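PDB 6GWI: putrescine aminotransferase from Halomonas elongata DSM 2581, which probably catalyses pyridoxal-5'-phosphate-dependent transfer of amino groups from amines such as putrescine to a keto acceptor, as a class-III aminotransferase. Local coordinates for residues D6-D11 with S30-H35; E356-L361 with D433-L438. All blocks are in the same frame, centred on the assembly; numbering follows the deposited sequence.

Contact 1. Residues D6-D11 with S30-H35; sequences DYQALD and SRVVTH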
ATOM      1  N   ASP B   6      22.486  -3.532  20.547  1.00 30.12           N
ATOM      2  CA  ASP B   6      21.259  -2.988  21.122  1.00 30.14           C
ATOM      3  C   ASP B   6      20.167  -2.889  20.067  1.00 30.33           C
ATOM      4  O   ASP B   6      19.026  -3.308  20.296  1.00 24.42           O
ATOM      5  CB  ASP B   6      21.522  -1.615  21.744  1.00 41.45           C
ATOM      6  CG  ASP B   6      22.526  -1.668  22.874  1.00 40.78           C
ATOM      7  OD1 ASP B   6      22.526  -2.663  23.626  1.00 40.29           O
ATOM      8  OD2 ASP B   6      23.321  -0.711  23.002  1.00 43.08           O
ATOM      9  N   TYR B   7      20.492  -2.302  18.912  1.00 21.91           N
ATOM     10  CA  TYR B   7      19.576  -2.303  17.778  1.00 20.94           C
ATOM     11  C   TYR B   7      19.104  -3.713  17.452  1.00 20.35           C
ATOM     12  O   TYR B   7      17.908  -3.952  17.252  1.00 24.20           O
ATOM     13  CB  TYR B   7      20.264  -1.691  16.554  1.00 26.83           C
ATOM     14  CG  TYR B   7      20.328  -0.184  16.564  1.00 45.99           C
ATOM     15  CD1 TYR B   7      19.173   0.573  16.679  1.00 30.04           C
ATOM     16  CD2 TYR B   7      21.544   0.484  16.454  1.00 45.44           C
ATOM     17  CE1 TYR B   7      19.219   1.951  16.685  1.00 39.67           C
ATOM     18  CE2 TYR B   7      21.600   1.869  16.461  1.00 42.49           C
ATOM     19  CZ  TYR B   7      20.430   2.595  16.578  1.00 31.37           C
ATOM     20  OH  TYR B   7      20.456   3.970  16.588  1.00 23.04           O
ATOM     21  N   GLN B   8      20.043  -4.660  17.370  1.00 26.91           N
ATOM     22  CA  GLN B   8      19.694  -6.018  16.970  1.00 28.85           C
ATOM     23  C   GLN B   8      18.739  -6.655  17.971  1.00 23.16           C
ATOM     24  O   GLN B   8      17.791  -7.348  17.583  1.00 24.86           O
ATOM     25  CB  GLN B   8      20.962  -6.863  16.819  1.00 33.96           C
ATOM     26  CG  GLN B   8      21.869  -6.437  15.665  1.00 38.28           C
ATOM     27  CD  GLN B   8      23.160  -7.240  15.596  1.00 42.54           C
ATOM     28  OE1 GLN B   8      23.799  -7.503  16.615  1.00 43.25           O
ATOM     29  NE2 GLN B   8      23.552  -7.627  14.386  1.00 33.49           N
ATOM     30  N   ALA B   9      18.964  -6.423  19.265  1.00 28.19           N
ATOM     31  CA  ALA B   9      18.120  -7.044  20.279  1.00 34.02           C
ATOM     32  C   ALA B   9      16.706  -6.477  20.239  1.00 33.21           C
ATOM     33  O   ALA B   9      15.725  -7.228  20.291  1.00 25.46           O
ATOM     34  CB  ALA B   9      18.743  -6.862  21.663  1.00 23.62           C
ATOM     35  N   LEU B  10      16.579  -5.147  20.153  1.00 28.26           N
ATOM     36  CA  LEU B  10      15.259  -4.537  20.015  1.00 22.37           C
ATOM     37  C   LEU B  10      14.588  -4.982  18.724  1.00 21.97           C
ATOM     38  O   LEU B  10      13.391  -5.294  18.706  1.00 24.27           O
ATOM     39  CB  LEU B  10      15.367  -3.013  20.039  1.00 25.10           C
ATOM     40  CG  LEU B  10      15.542  -2.330  21.395  1.00 33.07           C
ATOM     41  CD1 LEU B  10      15.664  -0.828  21.182  1.00 31.94           C
ATOM     42  CD2 LEU B  10      14.409  -2.642  22.355  1.00 33.33           C
ATOM     43  N   ASP B  11      15.343  -4.991  17.624  1.00 22.43           N
ATOM     44  CA  ASP B  11      14.784  -5.409  16.346  1.00 18.81           C
ATOM     45  C   ASP B  11      14.295  -6.847  16.414  1.00 19.59           C
ATOM     46  O   ASP B  11      13.206  -7.166  15.925  1.00 23.37           O
ATOM     47  CB  ASP B  11      15.826  -5.257  15.244  1.00 30.56           C
ATOM     48  CG  ASP B  11      15.212  -5.293  13.869  1.00 23.77           C
ATOM     49  OD1 ASP B  11      14.600  -4.284  13.468  1.00 25.75           O
ATOM     50  OD2 ASP B  11      15.319  -6.338  13.197  1.00 22.37           O
ATOM     51  N   SER B  30      20.460  -9.007  12.777  1.00 30.64           N
ATOM     52  CA  SER B  30      20.213  -8.160  11.619  1.00 30.47           C
ATOM     53  C   SER B  30      21.343  -7.157  11.418  1.00 26.10           C
ATOM     54  O   SER B  30      21.917  -6.631  12.376  1.00 33.50           O
ATOM     55  CB  SER B  30      18.884  -7.417  11.780  1.00 30.36           C
ATOM     56  OG  SER B  30      18.455  -6.850  10.552  1.00 38.52           O
ATOM     57  N   ARG B  31      21.647  -6.889  10.153  1.00 23.36           N
ATOM     58  CA  ARG B  31      22.469  -5.750   9.781  1.00 24.29           C
ATOM     59  C   ARG B  31      21.677  -4.475  10.026  1.00 25.62           C
ATOM     60  O   ARG B  31      20.456  -4.440   9.855  1.00 32.94           O
ATOM     61  CB  ARG B  31      22.847  -5.864   8.308  1.00 29.57           C
ATOM     62  CG  ARG B  31      23.690  -7.082   7.957  1.00 51.21           C
ATOM     63  CD  ARG B  31      23.522  -7.393   6.476  1.00 61.99           C
ATOM     64  NE  ARG B  31      24.205  -8.613   6.055  1.00 72.45           N
ATOM     65  CZ  ARG B  31      23.930  -9.275   4.933  1.00 74.64           C
ATOM     66  NH1 ARG B  31      24.614 -10.368   4.624  1.00 69.06           N
ATOM     67  NH2 ARG B  31      22.940  -8.876   4.144  1.00 69.91           N
ATOM     68  N   VAL B  32      22.373  -3.415  10.422  1.00 20.34           N
ATOM     69  CA  VAL B  32      21.726  -2.152  10.762  1.00 23.35           C
ATOM     70  C   VAL B  32      22.310  -1.078   9.856  1.00 25.89           C
ATOM     71  O   VAL B  32      23.478  -0.697  10.004  1.00 27.82           O
ATOM     72  CB  VAL B  32      21.903  -1.786  12.243  1.00 28.03           C
ATOM     73  CG1 VAL B  32      21.090  -0.547  12.571  1.00 20.66           C
ATOM     74  CG2 VAL B  32      21.476  -2.942  13.138  1.00 29.23           C
ATOM     75  N   VAL B  33      21.504  -0.601   8.911  1.00 25.82           N
ATOM     76  CA  VAL B  33      21.915   0.441   7.975  1.00 23.12           C
ATOM     77  C   VAL B  33      21.495   1.788   8.542  1.00 20.86           C
ATOM     78  O   VAL B  33      20.321   1.991   8.877  1.00 26.56           O
ATOM     79  CB  VAL B  33      21.297   0.201   6.587  1.00 23.12           C
ATOM     80  CG1 VAL B  33      21.697   1.304   5.607  1.00 27.16           C
ATOM     81  CG2 VAL B  33      21.709  -1.171   6.063  1.00 26.86           C
ATOM     82  N   THR B  34      22.438   2.725   8.613  1.00 21.36           N
ATOM     83  CA  THR B  34      22.221   3.952   9.369  1.00 21.86           C
ATOM     84  C   THR B  34      22.305   5.227   8.546  1.00 22.38           C
ATOM     85  O   THR B  34      21.613   6.192   8.875  1.00 22.55           O
ATOM     86  CB  THR B  34      23.237   4.057  10.520  1.00 22.87           C
ATOM     87  OG1 THR B  34      24.569   4.036   9.992  1.00 27.68           O
ATOM     88  CG2 THR B  34      23.060   2.907  11.491  1.00 26.48           C
ATOM     89  N   HIS B  35      23.132   5.277   7.508  1.00 28.01           N
ATOM     90  CA  HIS B  35      23.175   6.459   6.658  1.00 36.64           C
ATOM     91  C   HIS B  35      23.785   6.077   5.320  1.00 25.56           C
ATOM     92  O   HIS B  35      24.368   5.002   5.159  1.00 30.18           O
ATOM     93  CB  HIS B  35      23.939   7.614   7.325  1.00 45.74           C
ATOM     94  CG  HIS B  35      25.398   7.354   7.538  1.00 57.12           C
ATOM     95  ND1 HIS B  35      25.869   6.453   8.468  1.00 57.66           N
ATOM     96  CD2 HIS B  35      26.493   7.910   6.967  1.00 50.90           C
ATOM     97  CE1 HIS B  35      27.190   6.452   8.450  1.00 58.17           C
ATOM     98  NE2 HIS B  35      27.594   7.326   7.544  1.00 56.47           N
TER
HETATM   99  O   HOH W   1      18.460  -8.732  14.910  1.00 25.13           O
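The amide NE2 of Gln-8 donates to Ser-30 O at 2.8 Å, the shortest polar bond between the helix segment 6-11 and the segment 30-35. The N-H points almost straight at its acceptor (166°), and the oxygen lies nearly in the amide plane of the glutamine; seen from the serine, however, the donor sits well above the carbonyl plane, 42° out of it. Beyond CG the Gln-8 chain is extended (chi2 176°), which carries CD away from the helix. A water returns the link in the other direction, accepting from Ser-30 N at 2.9 Å and donating to Gln-8 O at 3.1 Å. The backbone N-H and C=O of Ser-30 are thus both tied to one helical residue, one directly and one through solvent.

Beside this polar pair the contact turns apolar. Val-32 sets CG2 against Tyr-7 CB at 3.8 Å, while its CG1 lies 4.0 Å from Tyr-7 CD2, the two side chains crossing at about a right angle. Asp-11 OD2 touches Ser-30 CB at 4.0 Å, but the carboxylate is held elsewhere, by His-17 on OD2, and on OD1 by His-15 of the same chain and by Thr-89 of the second subunit.

The example illustrates how a helix can be fastened to the residue just ahead of a strand by side-chain-to-backbone bonding: N-terminal helix 4-14 lies against strand 31-37, outermost within its own chain in the three-stranded antiparallel sheet, though at Arg-31 and Val-32 the sheet continues across the dimer interface as a parallel ladder with a strand of the second subunit.

Contact 2. Residues E356-L361 with D433-L438; sequences ERWASL and DELVEL
Arg-357 and Asp-433 form the salt bridge of this contact, NE to OD1 at 3.0 Å, with the guanidinium and carboxylate planes turned 80° apart. A bend in the arginine (chi2 -59°) brings CD alongside as well, 3.7 Å from the same OD1. Beside the charged pair Val-436 points at segment 356-361 and divides its two methyls among Arg-357, Trp-358 and Leu-361. Its CG1 lies 3.6 Å from Arg-357 O and about 4.0 Å from CG, CD1 and CD2 of Leu-361, whereas its CG2 meets the indole of Trp-358 at the ring edge, near the ring plane, 4.1 Å from CE3. At the next ring atom, Leu-435 CD2 approaches Trp-358 CZ3 at 3.7 Å.

A second shell sets these groups in place. Tyr-353 OH hydrogen-bonds to both Arg-357 NE and Asp-433 OD1, and Trp-358 NE1 is held by Ala-378 O. Leu-361 CD1 lies over one face of the indole, offset toward its rim. Arg-357 O is gripped by Ser-360 N and by Ser-360 OG, the latter at 2.8 Å. An alanine in place of Ser-360 would probably leave Arg-357 O with the backbone N-H as its remaining donor here, and would take away the hydroxyl that touches Val-436 CG1.

The general lesson is of two helices joined by a salt bridge flanking an apolar seam: helix 342-359 packs through its last turns on helix 429-450, with strand 376-381 meeting Trp-358 and Leu-361 through Leu-379, and strand 48-50 meeting Leu-435 through Leu-50.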
ATOM      1  N   GLU B 356      30.264  -3.128 -21.191  1.00 53.14           N
ATOM      2  CA  GLU B 356      31.618  -3.561 -21.526  1.00 54.59           C
ATOM      3  C   GLU B 356      32.377  -4.013 -20.284  1.00 52.37           C
ATOM      4  O   GLU B 356      33.065  -5.041 -20.313  1.00 51.61           O
ATOM      5  CB  GLU B 356      32.366  -2.444 -22.259  1.00 68.49           C
ATOM      6  CG  GLU B 356      32.323  -1.081 -21.588  1.00 71.29           C
ATOM      7  CD  GLU B 356      33.174  -0.051 -22.312  1.00 68.31           C
ATOM      8  OE1 GLU B 356      32.600   0.796 -23.030  1.00 66.36           O
ATOM      9  OE2 GLU B 356      34.416  -0.105 -22.182  1.00 64.53           O
ATOM     10  N   ARG B 357      32.258  -3.274 -19.178  1.00 47.32           N
ATOM     11  CA  ARG B 357      32.922  -3.686 -17.947  1.00 47.25           C
ATOM     12  C   ARG B 357      32.298  -4.965 -17.399  1.00 57.22           C
ATOM     13  O   ARG B 357      33.004  -5.844 -16.892  1.00 55.09           O
ATOM     14  CB  ARG B 357      32.844  -2.568 -16.907  1.00 43.56           C
ATOM     15  CG  ARG B 357      33.583  -1.279 -17.272  1.00 48.01           C
ATOM     16  CD  ARG B 357      35.071  -1.492 -17.523  1.00 62.28           C
ATOM     17  NE  ARG B 357      35.808  -0.231 -17.446  1.00 93.18           N
ATOM     18  CZ  ARG B 357      37.108  -0.094 -17.698  1.00109.64           C
ATOM     19  NH1 ARG B 357      37.837  -1.143 -18.056  1.00118.32           N
ATOM     20  NH2 ARG B 357      37.679   1.098 -17.593  1.00117.43           N
ATOM     21  N   TRP B 358      30.971  -5.081 -17.490  1.00 63.06           N
ATOM     22  CA  TRP B 358      30.284  -6.292 -17.053  1.00 50.72           C
ATOM     23  C   TRP B 358      30.712  -7.499 -17.878  1.00 52.01           C
ATOM     24  O   TRP B 358      30.874  -8.601 -17.340  1.00 44.79           O
ATOM     25  CB  TRP B 358      28.776  -6.079 -17.163  1.00 49.51           C
ATOM     26  CG  TRP B 358      27.918  -6.978 -16.328  1.00 40.97           C
ATOM     27  CD1 TRP B 358      26.963  -7.845 -16.777  1.00 33.78           C
ATOM     28  CD2 TRP B 358      27.901  -7.071 -14.898  1.00 47.39           C
ATOM     29  NE1 TRP B 358      26.362  -8.478 -15.718  1.00 42.78           N
ATOM     30  CE2 TRP B 358      26.920  -8.021 -14.553  1.00 43.85           C
ATOM     31  CE3 TRP B 358      28.623  -6.447 -13.876  1.00 46.42           C
ATOM     32  CZ2 TRP B 358      26.643  -8.362 -13.233  1.00 38.38           C
ATOM     33  CZ3 TRP B 358      28.350  -6.792 -12.565  1.00 41.02           C
ATOM     34  CH2 TRP B 358      27.369  -7.741 -12.255  1.00 34.08           C
ATOM     35  N   ALA B 359      30.891  -7.313 -19.190  1.00 57.43           N
ATOM     36  CA  ALA B 359      31.273  -8.411 -20.068  1.00 56.32           C
ATOM     37  C   ALA B 359      32.679  -8.927 -19.792  1.00 51.04           C
ATOM     38  O   ALA B 359      33.013 -10.034 -20.227  1.00 48.80           O
ATOM     39  CB  ALA B 359      31.168  -7.978 -21.531  1.00 62.48           C
ATOM     40  N   SER B 360      33.512  -8.156 -19.093  1.00 51.20           N
ATOM     41  CA  SER B 360      34.834  -8.647 -18.727  1.00 55.18           C
ATOM     42  C   SER B 360      34.769  -9.769 -17.698  1.00 77.52           C
ATOM     43  O   SER B 360      35.804 -10.381 -17.410  1.00114.27           O
ATOM     44  CB  SER B 360      35.690  -7.500 -18.186  1.00 37.26           C
ATOM     45  OG  SER B 360      35.388  -7.226 -16.830  1.00 49.37           O
ATOM     46  N   LEU B 361      33.591 -10.053 -17.145  1.00 64.99           N
ATOM     47  CA  LEU B 361      33.421 -11.124 -16.174  1.00 60.29           C
ATOM     48  C   LEU B 361      33.048 -12.461 -16.808  1.00 49.24           C
ATOM     49  O   LEU B 361      32.969 -13.463 -16.090  1.00 40.55           O
ATOM     50  CB  LEU B 361      32.349 -10.739 -15.147  1.00 60.94           C
ATOM     51  CG  LEU B 361      32.670  -9.549 -14.242  1.00 64.67           C
ATOM     52  CD1 LEU B 361      31.432  -9.103 -13.478  1.00 77.21           C
ATOM     53  CD2 LEU B 361      33.794  -9.897 -13.276  1.00 59.92           C
ATOM     54  N   ASP B 433      33.444   0.880 -12.125  1.00 39.49           N
ATOM     55  CA  ASP B 433      34.703   0.143 -12.072  1.00 38.70           C
ATOM     56  C   ASP B 433      34.866  -0.566 -10.734  1.00 36.65           C
ATOM     57  O   ASP B 433      35.215  -1.752 -10.684  1.00 33.47           O
ATOM     58  CB  ASP B 433      35.879   1.092 -12.307  1.00 52.34           C
ATOM     59  CG  ASP B 433      35.983   1.552 -13.746  1.00 50.91           C
ATOM     60  OD1 ASP B 433      35.452   0.857 -14.638  1.00 44.48           O
ATOM     61  OD2 ASP B 433      36.594   2.615 -13.984  1.00 46.15           O
ATOM     62  N   GLU B 434      34.645   0.156  -9.633  1.00 33.27           N
ATOM     63  CA  GLU B 434      34.758  -0.452  -8.313  1.00 31.20           C
ATOM     64  C   GLU B 434      33.790  -1.620  -8.166  1.00 33.34           C
ATOM     65  O   GLU B 434      34.144  -2.663  -7.605  1.00 30.87           O
ATOM     66  CB  GLU B 434      34.498   0.598  -7.229  1.00 34.31           C
ATOM     67  CG  GLU B 434      34.687   0.092  -5.804  1.00 52.29           C
ATOM     68  CD  GLU B 434      34.226   1.091  -4.757  1.00 64.91           C
ATOM     69  OE1 GLU B 434      33.659   2.134  -5.140  1.00 69.01           O
ATOM     70  OE2 GLU B 434      34.435   0.836  -3.552  1.00 74.55           O
ATOM     71  N   LEU B 435      32.566  -1.465  -8.677  1.00 33.47           N
ATOM     72  CA  LEU B 435      31.566  -2.523  -8.573  1.00 44.12           C
ATOM     73  C   LEU B 435      32.055  -3.820  -9.206  1.00 40.08           C
ATOM     74  O   LEU B 435      32.006  -4.887  -8.581  1.00 36.81           O
ATOM     75  CB  LEU B 435      30.263  -2.058  -9.232  1.00 45.84           C
ATOM     76  CG  LEU B 435      29.028  -2.954  -9.121  1.00 41.78           C
ATOM     77  CD1 LEU B 435      27.769  -2.109  -9.292  1.00 55.19           C
ATOM     78  CD2 LEU B 435      29.038  -4.086 -10.138  1.00 30.86           C
ATOM     79  N   VAL B 436      32.522  -3.752 -10.453  1.00 34.54           N
ATOM     80  CA  VAL B 436      32.947  -4.959 -11.155  1.00 42.87           C
ATOM     81  C   VAL B 436      34.164  -5.579 -10.476  1.00 41.06           C
ATOM     82  O   VAL B 436      34.264  -6.806 -10.354  1.00 44.78           O
ATOM     83  CB  VAL B 436      33.214  -4.640 -12.638  1.00 51.40           C
ATOM     84  CG1 VAL B 436      33.789  -5.851 -13.357  1.00 45.31           C
ATOM     85  CG2 VAL B 436      31.926  -4.171 -13.310  1.00 40.70           C
ATOM     86  N   GLU B 437      35.113  -4.749 -10.036  1.00 37.34           N
ATOM     87  CA  GLU B 437      36.282  -5.267  -9.331  1.00 37.25           C
ATOM     88  C   GLU B 437      35.872  -6.012  -8.066  1.00 37.47           C
ATOM     89  O   GLU B 437      36.365  -7.112  -7.790  1.00 41.88           O
ATOM     90  CB  GLU B 437      37.243  -4.125  -8.994  1.00 59.61           C
ATOM     91  CG  GLU B 437      37.840  -3.436 -10.212  1.00 85.26           C
ATOM     92  CD  GLU B 437      38.542  -2.138  -9.864  1.00103.90           C
ATOM     93  OE1 GLU B 437      38.789  -1.896  -8.664  1.00102.25           O
ATOM     94  OE2 GLU B 437      38.846  -1.358 -10.791  1.00107.23           O
ATOM     95  N   LEU B 438      34.971  -5.422  -7.276  1.00 31.71           N
ATOM     96  CA  LEU B 438      34.509  -6.090  -6.065  1.00 28.70           C
ATOM     97  C   LEU B 438      33.753  -7.367  -6.406  1.00 33.37           C
ATOM     98  O   LEU B 438      33.883  -8.381  -5.711  1.00 36.69           O
ATOM     99  CB  LEU B 438      33.623  -5.151  -5.251  1.00 35.20           C
ATOM    100  CG  LEU B 438      34.300  -3.947  -4.599  1.00 42.17           C
ATOM    101  CD1 LEU B 438      33.251  -2.997  -4.048  1.00 42.52           C
ATOM    102  CD2 LEU B 438      35.241  -4.405  -3.497  1.00 46.66           C
TER

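Contact 1 and contact 2 follow one another along the chain without touching: their centres are about 31 Å apart and their nearest atoms about 14 Å. The three-stranded antiparallel sheet offers a route between them. Its strand 31-37 belongs to contact 1, while Tyr-40 and Leu-50, on its other two strands, meet Glu-434 in segment 433-438. Their surroundings differ, since contact 1 borders the second subunit and no other chain touches contact 2. Neither includes a residue of the pyridoxal-5'-phosphate pocket, which is lined by Ser-116, Tyr-150, Asp-256 and Lys-285 among others; both are structural packing, and the contact centres lie about 26 Å and 23 Å, respectively, from the centre of the chain.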